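Side-chain contacts in pyocin S5 (Pseudomonas aeruginosa PAO1, PDB 6THK), which acts as a bacteriocin of the channel-forming colicin family, probably killing target bacteria by opening pores that depolarise the cytoplasmic membrane: residues Leu273-Gln276 / Lys277-Asn281; Ala294-Val297 / Lys298-Glu302; Gln96-Val99 / Asp100-Ala104. The protein carries 1 engineered substitution. All coordinates share one frame; numbering follows the deposited sequence.

Contact 1 of 3, residues Leu273-Gln276 / Lys277-Asn281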
loop_
_atom_site.group_PDB
_atom_site.type_symbol
_atom_site.label_atom_id
_atom_site.label_comp_id
_atom_site.label_asym_id
_atom_site.label_seq_id
_atom_site.Cartn_x
_atom_site.Cartn_y
_atom_site.Cartn_z
ATOM N N LEU A 273 -7.588 -20.074 -23.586
ATOM C CA LEU A 273 -7.333 -18.632 -23.579
ATOM C C LEU A 273 -7.921 -18.002 -22.321
ATOM O O LEU A 273 -7.221 -17.263 -21.630
ATOM C CB LEU A 273 -7.885 -17.976 -24.864
ATOM C CG LEU A 273 -7.777 -16.442 -25.023
ATOM C CD1 LEU A 273 -6.331 -15.954 -24.971
ATOM C CD2 LEU A 273 -8.398 -15.990 -26.332
ATOM N N GLU A 274 -9.179 -18.343 -21.992
ATOM C CA GLU A 274 -9.847 -17.865 -20.782
ATOM C C GLU A 274 -9.205 -18.440 -19.511
ATOM O O GLU A 274 -9.182 -17.754 -18.481
ATOM C CB GLU A 274 -11.356 -18.148 -20.819
ATOM C CG GLU A 274 -12.135 -17.311 -21.820
ATOM C CD GLU A 274 -11.876 -15.817 -21.864
ATOM O OE1 GLU A 274 -12.043 -15.141 -20.821
ATOM O OE2 GLU A 274 -11.531 -15.318 -22.958
ATOM N N LYS A 275 -8.665 -19.681 -19.586
ATOM C CA LYS A 275 -7.974 -20.322 -18.463
ATOM C C LYS A 275 -6.643 -19.632 -18.221
ATOM O O LYS A 275 -6.331 -19.356 -17.071
ATOM C CB LYS A 275 -7.740 -21.814 -18.712
ATOM C CG LYS A 275 -7.480 -22.599 -17.435
ATOM C CD LYS A 275 -7.461 -24.091 -17.699
ATOM C CE LYS A 275 -7.438 -24.895 -16.427
ATOM N NZ LYS A 275 -7.766 -26.322 -16.668
ATOM N N GLN A 276 -5.863 -19.359 -19.291
ATOM C CA GLN A 276 -4.555 -18.705 -19.190
ATOM C C GLN A 276 -4.696 -17.283 -18.665
ATOM O O GLN A 276 -3.855 -16.849 -17.880
ATOM C CB GLN A 276 -3.765 -18.768 -20.518
ATOM C CG GLN A 276 -2.279 -18.354 -20.420
ATOM C CD GLN A 276 -1.430 -19.225 -19.513
ATOM O OE1 GLN A 276 -0.924 -20.284 -19.906
ATOM N NE2 GLN A 276 -1.206 -18.768 -18.288
ATOM N N LYS A 277 -5.797 -16.596 -19.046
ATOM C CA LYS A 277 -6.147 -15.253 -18.580
ATOM C C LYS A 277 -6.289 -15.296 -17.048
ATOM O O LYS A 277 -5.656 -14.499 -16.344
ATOM C CB LYS A 277 -7.460 -14.775 -19.237
ATOM C CG LYS A 277 -7.548 -13.255 -19.383
ATOM C CD LYS A 277 -8.922 -12.761 -19.835
ATOM C CE LYS A 277 -9.113 -12.779 -21.338
ATOM N NZ LYS A 277 -10.432 -12.213 -21.728
ATOM N N ALA A 278 -7.062 -16.281 -16.546
ATOM C CA ALA A 278 -7.292 -16.513 -15.120
ATOM C C ALA A 278 -6.000 -16.945 -14.370
ATOM O O ALA A 278 -5.748 -16.439 -13.281
ATOM C CB ALA A 278 -8.410 -17.530 -14.936
ATOM N N ILE A 279 -5.164 -17.840 -14.967
ATOM C CA ILE A 279 -3.891 -18.297 -14.368
ATOM C C ILE A 279 -2.987 -17.084 -14.098
ATOM O O ILE A 279 -2.432 -16.975 -13.002
ATOM C CB ILE A 279 -3.174 -19.374 -15.240
ATOM C CG1 ILE A 279 -3.941 -20.714 -15.220
ATOM C CG2 ILE A 279 -1.702 -19.579 -14.812
ATOM C CD1 ILE A 279 -3.873 -21.503 -16.520
ATOM N N TYR A 280 -2.851 -16.192 -15.116
ATOM C CA TYR A 280 -2.073 -14.955 -15.089
ATOM C C TYR A 280 -2.591 -13.991 -14.040
ATOM O O TYR A 280 -1.797 -13.526 -13.226
ATOM C CB TYR A 280 -2.091 -14.263 -16.463
ATOM C CG TYR A 280 -1.140 -14.838 -17.488
ATOM C CD1 TYR A 280 -0.041 -15.599 -17.101
ATOM C CD2 TYR A 280 -1.323 -14.598 -18.846
ATOM C CE1 TYR A 280 0.840 -16.129 -18.043
ATOM C CE2 TYR A 280 -0.436 -15.101 -19.795
ATOM C CZ TYR A 280 0.646 -15.864 -19.389
ATOM O OH TYR A 280 1.519 -16.369 -20.317
ATOM N N ASN A 281 -3.915 -13.684 -14.050
ATOM C CA ASN A 281 -4.529 -12.783 -13.070
ATOM C C ASN A 281 -4.325 -13.310 -11.650
ATOM O O ASN A 281 -4.006 -12.528 -10.759
ATOM C CB ASN A 281 -6.016 -12.548 -13.352
ATOM C CG ASN A 281 -6.332 -11.656 -14.528
ATOM O OD1 ASN A 281 -5.521 -10.822 -14.981
ATOM N ND2 ASN A 281 -7.545 -11.821 -15.054
#
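Near the start of the long helix 272-338, within a predicted coiled coil, Q276 and Y280 stand one turn apart and meet amide over ring. The touch is made by two parts of the glutamine. CG lies over the tyrosine face as a CH-pi contact, 4.1 Å from the ring centroid of Y280 and 24° off its normal, while the amide NE2 of Q276 sits 3.3 Å from CE1 of Y280, above the plane and displaced toward the rim. Amide and ring planes are turned 34° apart, so the two flat groups are inclined to each other rather than stacked flat. Q276 reaches this place because its CG is anti to the backbone N (chi1 -168°) and the chain then bends at chi2, laying the amide across the ring. A long, flexible amide suits the site, since its CG methylene and its amide nitrogen can both lie over an aromatic face. The same NE2 comes within 3.6 Å of the I279 methyl CG2.

On another side of the helix E274 and K277 run side by side, pointing the same way. K277 NZ is 3.5 Å from E274 OE1, a salt bridge whose hydrogen bond is weak. K275 contributes its aliphatic stem: CG of K275 is 3.9 Å from CD1 of I279. Beneath these side chains runs the helical i to i+4 bonding, from I279 N to K275 O at 2.8 Å and from Y280 N to Q276 O at 3.0 Å.

Helix 157-212 packs against L273, Q276 and Y280, with L203 touching both members of the amide-ring pair and Y207 stacking on Y280. Helix 237-267 meets K275 and A278 through I266, and the side-chain amide ND2 of its N262 is hydrogen-bonded to A278 O.

Contact 2 of 3, residues Ala294-Val297 / Lys298-Glu302; sequences ARLV and KLNAE
K298 folds back along the helix to reach the carbonyl of A294, one turn earlier. CG is anti to its own carbonyl carbon (chi1 -45°), and bends at the three following torsions curl the chain until NZ of K298 lies 3.2 Å from O of A294. The ammonium group approaches from 38° out of the carbonyl plane. The backbone N of K298 makes a weak bond to the same A294 O at 3.4 Å, so the lysine supplies two donors to one acceptor. The flexible stem of lysine suits this curl, and its CG rests 3.2 Å from A294 O.

Beside K298, V297 has an exposed side chain and joins the turn through its carbonyl, V297 O accepting A301 N at 3.1 Å. Both residues belong to helix 272-338, in a predicted coiled coil. On the side turned to its neighbours, R295 reaches helix 214-227, while L296 packs on V248 and I252 of helix 237-267 and L299 on T245.

The branched aliphatic L296 can cover those residues while its CD1 methyl lies 3.9 Å from OD1 of N300, the two side chains set at a slant. L296 O accepts the backbone N-H of N300 at 2.9 Å, and the CG of the asparagine lies 3.2 Å from that oxygen.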
loop_
_atom_site.group_PDB
_atom_site.type_symbol
_atom_site.label_atom_id
_atom_site.label_comp_id
_atom_site.label_asym_id
_atom_site.label_seq_id
_atom_site.Cartn_x
_atom_site.Cartn_y
_atom_site.Cartn_z
ATOM N N ALA A 294 3.627 -6.542 2.779
ATOM C CA ALA A 294 4.936 -5.932 3.066
ATOM C C ALA A 294 4.746 -4.500 3.551
ATOM O O ALA A 294 5.439 -4.086 4.480
ATOM C CB ALA A 294 5.820 -5.944 1.821
ATOM N N ARG A 295 3.787 -3.758 2.922
ATOM C CA ARG A 295 3.382 -2.381 3.234
ATOM C C ARG A 295 2.754 -2.326 4.628
ATOM O O ARG A 295 3.102 -1.444 5.417
ATOM C CB ARG A 295 2.359 -1.920 2.197
ATOM C CG ARG A 295 2.007 -0.436 2.213
ATOM C CD ARG A 295 1.188 -0.083 0.985
ATOM N NE ARG A 295 1.744 -0.678 -0.238
ATOM C CZ ARG A 295 2.337 0.006 -1.209
ATOM N NH1 ARG A 295 2.431 1.331 -1.137
ATOM N NH2 ARG A 295 2.821 -0.626 -2.272
ATOM N N LEU A 296 1.846 -3.289 4.928
ATOM C CA LEU A 296 1.158 -3.413 6.213
ATOM C C LEU A 296 2.130 -3.593 7.378
ATOM O O LEU A 296 1.945 -2.956 8.412
ATOM C CB LEU A 296 0.116 -4.546 6.162
ATOM C CG LEU A 296 -0.851 -4.695 7.348
ATOM C CD1 LEU A 296 -1.556 -3.395 7.683
ATOM C CD2 LEU A 296 -1.868 -5.777 7.074
ATOM N N VAL A 297 3.187 -4.413 7.194
ATOM C CA VAL A 297 4.233 -4.658 8.199
ATOM C C VAL A 297 4.922 -3.326 8.572
ATOM O O VAL A 297 5.079 -3.031 9.768
ATOM C CB VAL A 297 5.245 -5.744 7.732
ATOM C CG1 VAL A 297 6.519 -5.733 8.574
ATOM C CG2 VAL A 297 4.611 -7.132 7.746
ATOM N N LYS A 298 5.311 -2.532 7.541
ATOM C CA LYS A 298 5.956 -1.228 7.726
ATOM C C LYS A 298 5.004 -0.280 8.465
ATOM O O LYS A 298 5.449 0.437 9.350
ATOM C CB LYS A 298 6.388 -0.592 6.381
ATOM C CG LYS A 298 7.097 -1.504 5.378
ATOM C CD LYS A 298 8.610 -1.677 5.598
ATOM C CE LYS A 298 9.007 -3.121 5.895
ATOM N NZ LYS A 298 8.581 -4.083 4.825
ATOM N N LEU A 299 3.693 -0.301 8.115
ATOM C CA LEU A 299 2.669 0.537 8.743
ATOM C C LEU A 299 2.475 0.200 10.225
ATOM O O LEU A 299 2.274 1.108 11.024
ATOM C CB LEU A 299 1.319 0.432 8.011
ATOM C CG LEU A 299 1.145 1.098 6.639
ATOM C CD1 LEU A 299 -0.310 1.040 6.205
ATOM C CD2 LEU A 299 1.603 2.544 6.630
ATOM N N ASN A 300 2.516 -1.097 10.579
ATOM C CA ASN A 300 2.366 -1.602 11.942
ATOM C C ASN A 300 3.530 -1.175 12.812
ATOM O O ASN A 300 3.329 -0.819 13.970
ATOM C CB ASN A 300 2.270 -3.119 11.939
ATOM C CG ASN A 300 0.988 -3.670 11.382
ATOM O OD1 ASN A 300 -0.025 -2.968 11.230
ATOM N ND2 ASN A 300 1.016 -4.960 11.090
ATOM N N ALA A 301 4.741 -1.203 12.239
ATOM C CA ALA A 301 5.978 -0.826 12.892
ATOM C C ALA A 301 5.982 0.681 13.169
ATOM O O ALA A 301 6.245 1.091 14.306
ATOM C CB ALA A 301 7.161 -1.226 12.024
ATOM N N GLU A 302 5.669 1.459 12.142
ATOM C CA GLU A 302 5.617 2.906 12.222
ATOM C C GLU A 302 4.551 3.349 13.213
ATOM O O GLU A 302 4.746 4.298 13.955
ATOM C CB GLU A 302 5.350 3.486 10.835
ATOM C CG GLU A 302 5.311 4.997 10.765
ATOM C CD GLU A 302 6.598 5.641 11.226
ATOM O OE1 GLU A 302 6.608 6.210 12.332
ATOM O OE2 GLU A 302 7.595 5.589 10.484
#

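Contact 3 of 3, residues Gln96-Val99 / Asp100-Ala104; sequences QERV and DVMSA
Q96 and D100 slant across each other over one helical turn, their amide and carboxylate planes nearly parallel, 7° apart, but displaced. The glutamine CG is 4.0 Å from OD2 of D100, and at the other carboxylate oxygen, OD1, a water joins the two polar ends: it donates to D100 OD1 at 2.6 Å and, weakly, to Q96 OE1 at 3.1 Å. Both ends present acceptor oxygens, which a water with two protons can serve at once. Q96 turns its amide there through a bend at chi2 (69°).

R98 and M102 lie side by side and point the same way, CE of M102 reaching to 4.2 Å from CG of R98. An unbranched, extended methionine suits such a lengthwise pairing with an arginine stem. This turn belongs to helix 95-121, where the two side chains look toward helix 157-212, M102 on L188 and R98 on Q191, while R98 and V101 also touch helix 42-87.

At V99 the carbonyl oxygen is held twice by S103. The backbone N of S103 bonds to V99 O at 2.9 Å, and its hydroxyl OG, placed beside its own backbone N (chi1 -59°), donates to V99 O at 2.6 Å, the two donors coming from opposite faces of the carbonyl plane. Serine's short hydroxyl side chain can turn back to give that oxygen its second donor.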
loop_
_atom_site.group_PDB
_atom_site.type_symbol
_atom_site.label_atom_id
_atom_site.label_comp_id
_atom_site.label_asym_id
_atom_site.label_seq_id
_atom_site.Cartn_x
_atom_site.Cartn_y
_atom_site.Cartn_z
ATOM N N GLN A 96 -7.939 -12.890 -38.519
ATOM C CA GLN A 96 -9.375 -12.882 -38.303
ATOM C C GLN A 96 -10.106 -12.773 -39.633
ATOM O O GLN A 96 -11.099 -13.446 -39.863
ATOM C CB GLN A 96 -9.774 -11.737 -37.387
ATOM C CG GLN A 96 -11.200 -11.832 -36.884
ATOM C CD GLN A 96 -11.391 -12.976 -35.910
ATOM O OE1 GLN A 96 -11.317 -14.145 -36.282
ATOM N NE2 GLN A 96 -11.641 -12.642 -34.654
ATOM N N GLU A 97 -9.609 -11.901 -40.497
ATOM C CA GLU A 97 -10.176 -11.702 -41.830
ATOM C C GLU A 97 -10.166 -13.000 -42.661
ATOM O O GLU A 97 -11.168 -13.307 -43.301
ATOM C CB GLU A 97 -9.491 -10.535 -42.552
ATOM C CG GLU A 97 -9.957 -9.187 -42.024
ATOM C CD GLU A 97 -9.323 -7.963 -42.652
ATOM O OE1 GLU A 97 -8.151 -8.048 -43.089
ATOM O OE2 GLU A 97 -10.002 -6.913 -42.708
ATOM N N ARG A 98 -9.070 -13.788 -42.559
ATOM C CA ARG A 98 -8.846 -15.082 -43.206
ATOM C C ARG A 98 -9.860 -16.112 -42.698
ATOM O O ARG A 98 -10.530 -16.753 -43.505
ATOM C CB ARG A 98 -7.406 -15.559 -42.941
ATOM C CG ARG A 98 -6.730 -16.178 -44.163
ATOM C CD ARG A 98 -5.218 -16.035 -44.143
ATOM N NE ARG A 98 -4.719 -15.063 -45.120
ATOM C CZ ARG A 98 -3.763 -14.169 -44.868
ATOM N NH1 ARG A 98 -3.205 -14.101 -43.664
ATOM N NH2 ARG A 98 -3.366 -13.330 -45.818
ATOM N N VAL A 99 -9.998 -16.231 -41.368
ATOM C CA VAL A 99 -10.925 -17.134 -40.679
ATOM C C VAL A 99 -12.377 -16.829 -41.085
ATOM O O VAL A 99 -13.130 -17.751 -41.385
ATOM C CB VAL A 99 -10.708 -17.061 -39.136
ATOM C CG1 VAL A 99 -11.859 -17.696 -38.360
ATOM C CG2 VAL A 99 -9.385 -17.704 -38.740
ATOM N N ASP A 100 -12.743 -15.532 -41.121
ATOM C CA ASP A 100 -14.087 -15.054 -41.461
ATOM C C ASP A 100 -14.513 -15.392 -42.898
ATOM O O ASP A 100 -15.640 -15.851 -43.097
ATOM C CB ASP A 100 -14.221 -13.540 -41.173
ATOM C CG ASP A 100 -14.304 -13.139 -39.696
ATOM O OD1 ASP A 100 -14.396 -14.042 -38.833
ATOM O OD2 ASP A 100 -14.300 -11.915 -39.408
ATOM N N VAL A 101 -13.618 -15.178 -43.882
ATOM C CA VAL A 101 -13.868 -15.478 -45.294
ATOM C C VAL A 101 -13.955 -17.002 -45.492
ATOM O O VAL A 101 -14.944 -17.483 -46.037
ATOM C CB VAL A 101 -12.824 -14.796 -46.229
ATOM C CG1 VAL A 101 -12.925 -15.308 -47.665
ATOM C CG2 VAL A 101 -12.968 -13.277 -46.196
ATOM N N MET A 102 -12.953 -17.751 -45.008
ATOM C CA MET A 102 -12.907 -19.212 -45.081
ATOM C C MET A 102 -14.143 -19.846 -44.462
ATOM O O MET A 102 -14.641 -20.823 -45.012
ATOM C CB MET A 102 -11.659 -19.763 -44.389
ATOM C CG MET A 102 -10.395 -19.638 -45.194
ATOM S SD MET A 102 -9.004 -20.228 -44.209
ATOM C CE MET A 102 -7.697 -20.072 -45.377
ATOM N N SER A 103 -14.652 -19.297 -43.336
ATOM C CA SER A 103 -15.851 -19.822 -42.680
ATOM C C SER A 103 -17.085 -19.595 -43.566
ATOM O O SER A 103 -17.888 -20.515 -43.723
ATOM C CB SER A 103 -16.050 -19.183 -41.307
ATOM O OG SER A 103 -14.948 -19.416 -40.444
ATOM N N ALA A 104 -17.209 -18.382 -44.166
ATOM C CA ALA A 104 -18.306 -17.967 -45.042
ATOM C C ALA A 104 -18.408 -18.867 -46.274
ATOM O O ALA A 104 -19.513 -19.284 -46.646
ATOM C CB ALA A 104 -18.105 -16.528 -45.477
HETATM O O HOH W 1 -14.410 -14.586 -36.255
#

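In the fold
Following the chain from the N terminus, contact 3 comes first, on helix 95-121; contacts 1 and 2 follow in that order on helix 272-338. Each spans adjoining residues of one helix, so none closes a long loop, and the three run in series without nesting or crossing. Contacts 1 and 2 have centres about 32 Å apart; contact 3 lies about 26 Å from contact 1 and about 55 Å from contact 2, centre to centre. Helix 157-212 borders both contact 3 and contact 1, while helix 237-267 flanks contacts 1 and 2. The remaining neighbours differ: helix 42-87 beside contact 3, helix 214-227 beside contact 2.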